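Side-chain contact in uncharacterized protein (Pectobacterium carotovorum, PDB 2PH0), which probably serves as a cytosolic haem carrier of the ChuX/HutX family, taking part in bacterial haem utilisation: residues F48-D53 against R155-E160. Residues are numbered along the deposited sequence; the frame is centred on the assembly and turned at random.
Sequences FDQVWD and RALASE
Leu157 extends its CD2 methyl over the backbone of Val51, 4.2 Å from Val51 CA, and joins two helices of the ChuX/HutX fold, 48-55 and the C-terminal helix 148-160, whose segments 48-53 and 155-160 run nearly antiparallel. The axes of these segments come no closer than 11.3 Å, their directions 167° apart, so the gap is bridged by side chains and by Leu157 reaching the backbone of Val51, with no hydrogen bond between the two segments. Leu157 has its CG anti to the backbone N (chi1 178°), which carries both methyls across towards helix 48-55. Val51 contributes CG1, 4.4 Å from Leu157 CD2, a loose apolar touch. Beneath the pair lies strand 107-115, where Val51 rests on Ile108 and Leu157 on Phe110; Leu161, just past the second helix, packs against both Gln50 and Val51. Toward the more exposed side the contact turns polar. The extended side chain of Gln50 passes its NE2 by Leu157 CD1 at 4.2 Å, while its OE1 accepts a hydrogen bond from Arg47 that probably helps to set the turn of the amide. Glu160 reaches in from the last turn of its helix, its carboxylate plane turned 59° from that amide. Gln50 NE2 and Glu160 OE2 stop 3.5 Å apart, without forming a hydrogen bond.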
ATOM      1  N   PHE B  48      13.809 -11.214   6.634  1.00 21.07           N
ATOM      2  CA  PHE B  48      12.560 -11.049   5.893  1.00 20.42           C
ATOM      3  C   PHE B  48      11.916 -12.311   5.326  1.00 20.77           C
ATOM      4  O   PHE B  48      10.728 -12.550   5.540  1.00 21.95           O
ATOM      5  CB  PHE B  48      12.754 -10.029   4.766  1.00 26.00           C
ATOM      6  CG  PHE B  48      11.509  -9.773   3.960  1.00 26.13           C
ATOM      7  CD1 PHE B  48      11.177 -10.596   2.885  1.00 33.88           C
ATOM      8  CD2 PHE B  48      10.658  -8.721   4.288  1.00 29.64           C
ATOM      9  CE1 PHE B  48      10.015 -10.377   2.148  1.00 28.95           C
ATOM     10  CE2 PHE B  48       9.493  -8.492   3.558  1.00 30.30           C
ATOM     11  CZ  PHE B  48       9.173  -9.322   2.486  1.00 23.14           C
ATOM     12  N   ASP B  49      12.682 -13.112   4.592  1.00 22.58           N
ATOM     13  CA  ASP B  49      12.129 -14.319   3.992  1.00 22.76           C
ATOM     14  C   ASP B  49      11.639 -15.323   5.025  1.00 21.52           C
ATOM     15  O   ASP B  49      10.605 -15.972   4.841  1.00 25.81           O
ATOM     16  CB  ASP B  49      13.169 -14.975   3.079  1.00 26.06           C
ATOM     17  CG  ASP B  49      13.702 -14.018   2.035  1.00 29.44           C
ATOM     18  OD1 ASP B  49      12.889 -13.257   1.463  1.00 27.52           O
ATOM     19  OD2 ASP B  49      14.927 -14.028   1.785  1.00 46.47           O
ATOM     20  N   GLN B  50      12.398 -15.462   6.104  1.00 21.72           N
ATOM     21  CA  GLN B  50      12.043 -16.376   7.173  1.00 26.65           C
ATOM     22  C   GLN B  50      10.714 -15.925   7.767  1.00 25.07           C
ATOM     23  O   GLN B  50       9.803 -16.726   7.985  1.00 26.14           O
ATOM     24  CB  GLN B  50      13.124 -16.346   8.251  1.00 27.24           C
ATOM     25  CG  GLN B  50      12.939 -17.366   9.359  1.00 38.58           C
ATOM     26  CD  GLN B  50      14.026 -17.263  10.407  1.00 45.50           C
ATOM     27  OE1 GLN B  50      15.210 -17.203  10.079  1.00 47.64           O
ATOM     28  NE2 GLN B  50      13.631 -17.248  11.676  1.00 44.63           N
ATOM     29  N   VAL B  51      10.614 -14.626   8.020  1.00 20.66           N
ATOM     30  CA  VAL B  51       9.407 -14.046   8.594  1.00 16.82           C
ATOM     31  C   VAL B  51       8.195 -14.151   7.671  1.00 19.67           C
ATOM     32  O   VAL B  51       7.139 -14.618   8.080  1.00 17.16           O
ATOM     33  CB  VAL B  51       9.651 -12.565   8.971  1.00 13.22           C
ATOM     34  CG1 VAL B  51       8.325 -11.870   9.327  1.00 16.72           C
ATOM     35  CG2 VAL B  51      10.625 -12.494  10.133  1.00 17.22           C
ATOM     36  N   TRP B  52       8.342 -13.728   6.421  1.00 19.93           N
ATOM     37  CA  TRP B  52       7.229 -13.782   5.487  1.00 20.91           C
ATOM     38  C   TRP B  52       6.716 -15.201   5.243  1.00 20.11           C
ATOM     39  O   TRP B  52       5.509 -15.439   5.282  1.00 20.03           O
ATOM     40  CB  TRP B  52       7.625 -13.134   4.156  1.00 22.01           C
ATOM     41  CG  TRP B  52       6.486 -13.011   3.202  1.00 19.45           C
ATOM     42  CD1 TRP B  52       5.986 -13.988   2.391  1.00 22.96           C
ATOM     43  CD2 TRP B  52       5.667 -11.857   2.992  1.00 23.60           C
ATOM     44  NE1 TRP B  52       4.902 -13.513   1.689  1.00 20.71           N
ATOM     45  CE2 TRP B  52       4.687 -12.207   2.039  1.00 22.68           C
ATOM     46  CE3 TRP B  52       5.665 -10.557   3.519  1.00 25.38           C
ATOM     47  CZ2 TRP B  52       3.713 -11.306   1.598  1.00 22.86           C
ATOM     48  CZ3 TRP B  52       4.694  -9.662   3.079  1.00 18.53           C
ATOM     49  CH2 TRP B  52       3.733 -10.042   2.129  1.00 30.46           C
ATOM     50  N   ASP B  53       7.623 -16.138   4.983  1.00 24.74           N
ATOM     51  CA  ASP B  53       7.222 -17.521   4.732  1.00 25.89           C
ATOM     52  C   ASP B  53       6.413 -18.084   5.895  1.00 25.70           C
ATOM     53  O   ASP B  53       5.420 -18.781   5.688  1.00 25.91           O
ATOM     54  CB  ASP B  53       8.449 -18.407   4.483  1.00 30.34           C
ATOM     55  CG  ASP B  53       9.066 -18.174   3.116  1.00 35.80           C
ATOM     56  OD1 ASP B  53       8.316 -18.206   2.120  1.00 41.90           O
ATOM     57  OD2 ASP B  53      10.294 -17.971   3.036  1.00 37.57           O
ATOM     58  N   ARG B 155       4.399 -15.190  18.777  1.00 14.86           N
ATOM     59  CA  ARG B 155       5.381 -15.102  19.848  1.00 15.84           C
ATOM     60  C   ARG B 155       6.551 -16.062  19.628  1.00 16.79           C
ATOM     61  O   ARG B 155       7.689 -15.736  19.958  1.00 15.29           O
ATOM     62  CB  ARG B 155       4.705 -15.348  21.193  1.00 13.30           C
ATOM     63  CG  ARG B 155       3.746 -14.219  21.576  1.00 11.64           C
ATOM     64  CD  ARG B 155       2.966 -14.565  22.829  1.00 16.12           C
ATOM     65  NE  ARG B 155       2.137 -13.450  23.262  1.00 17.07           N
ATOM     66  CZ  ARG B 155       1.257 -13.523  24.256  1.00 29.37           C
ATOM     67  NH1 ARG B 155       1.094 -14.660  24.923  1.00 21.68           N
ATOM     68  NH2 ARG B 155       0.533 -12.463  24.572  1.00 20.25           N
ATOM     69  N   ALA B 156       6.283 -17.227  19.047  1.00 16.49           N
ATOM     70  CA  ALA B 156       7.341 -18.206  18.784  1.00 15.97           C
ATOM     71  C   ALA B 156       8.350 -17.649  17.792  1.00 17.18           C
ATOM     72  O   ALA B 156       9.560 -17.757  17.988  1.00 14.14           O
ATOM     73  CB  ALA B 156       6.745 -19.497  18.240  1.00 15.76           C
ATOM     74  N   LEU B 157       7.844 -17.057  16.719  1.00 17.41           N
ATOM     75  CA  LEU B 157       8.701 -16.477  15.699  1.00 19.13           C
ATOM     76  C   LEU B 157       9.509 -15.324  16.277  1.00 19.25           C
ATOM     77  O   LEU B 157      10.722 -15.247  16.069  1.00 23.00           O
ATOM     78  CB  LEU B 157       7.856 -15.994  14.515  1.00 19.42           C
ATOM     79  CG  LEU B 157       8.589 -15.304  13.359  1.00 14.45           C
ATOM     80  CD1 LEU B 157       9.706 -16.201  12.827  1.00 22.29           C
ATOM     81  CD2 LEU B 157       7.579 -15.009  12.263  1.00 16.37           C
ATOM     82  N   ALA B 158       8.849 -14.426  17.004  1.00 18.11           N
ATOM     83  CA  ALA B 158       9.550 -13.298  17.605  1.00 19.73           C
ATOM     84  C   ALA B 158      10.711 -13.822  18.443  1.00 23.01           C
ATOM     85  O   ALA B 158      11.835 -13.319  18.358  1.00 21.04           O
ATOM     86  CB  ALA B 158       8.593 -12.484  18.481  1.00 18.16           C
ATOM     87  N   SER B 159      10.429 -14.845  19.244  1.00 22.24           N
ATOM     88  CA  SER B 159      11.426 -15.455  20.117  1.00 23.65           C
ATOM     89  C   SER B 159      12.628 -16.069  19.407  1.00 25.21           C
ATOM     90  O   SER B 159      13.761 -15.893  19.848  1.00 27.70           O
ATOM     91  CB  SER B 159      10.774 -16.525  20.996  1.00 23.75           C
ATOM     92  OG  SER B 159       9.838 -15.943  21.883  1.00 28.27           O
ATOM     93  N   GLU B 160      12.405 -16.799  18.321  1.00 29.17           N
ATOM     94  CA  GLU B 160      13.550 -17.399  17.649  1.00 32.14           C
ATOM     95  C   GLU B 160      14.384 -16.374  16.890  1.00 34.80           C
ATOM     96  O   GLU B 160      15.518 -16.652  16.505  1.00 34.75           O
ATOM     97  CB  GLU B 160      13.117 -18.544  16.728  1.00 35.80           C
ATOM     98  CG  GLU B 160      12.168 -18.191  15.618  1.00 38.63           C
ATOM     99  CD  GLU B 160      11.674 -19.433  14.899  1.00 57.07           C
ATOM    100  OE1 GLU B 160      11.053 -20.292  15.561  1.00 51.97           O
ATOM    101  OE2 GLU B 160      11.908 -19.554  13.677  1.00 58.28           O
TER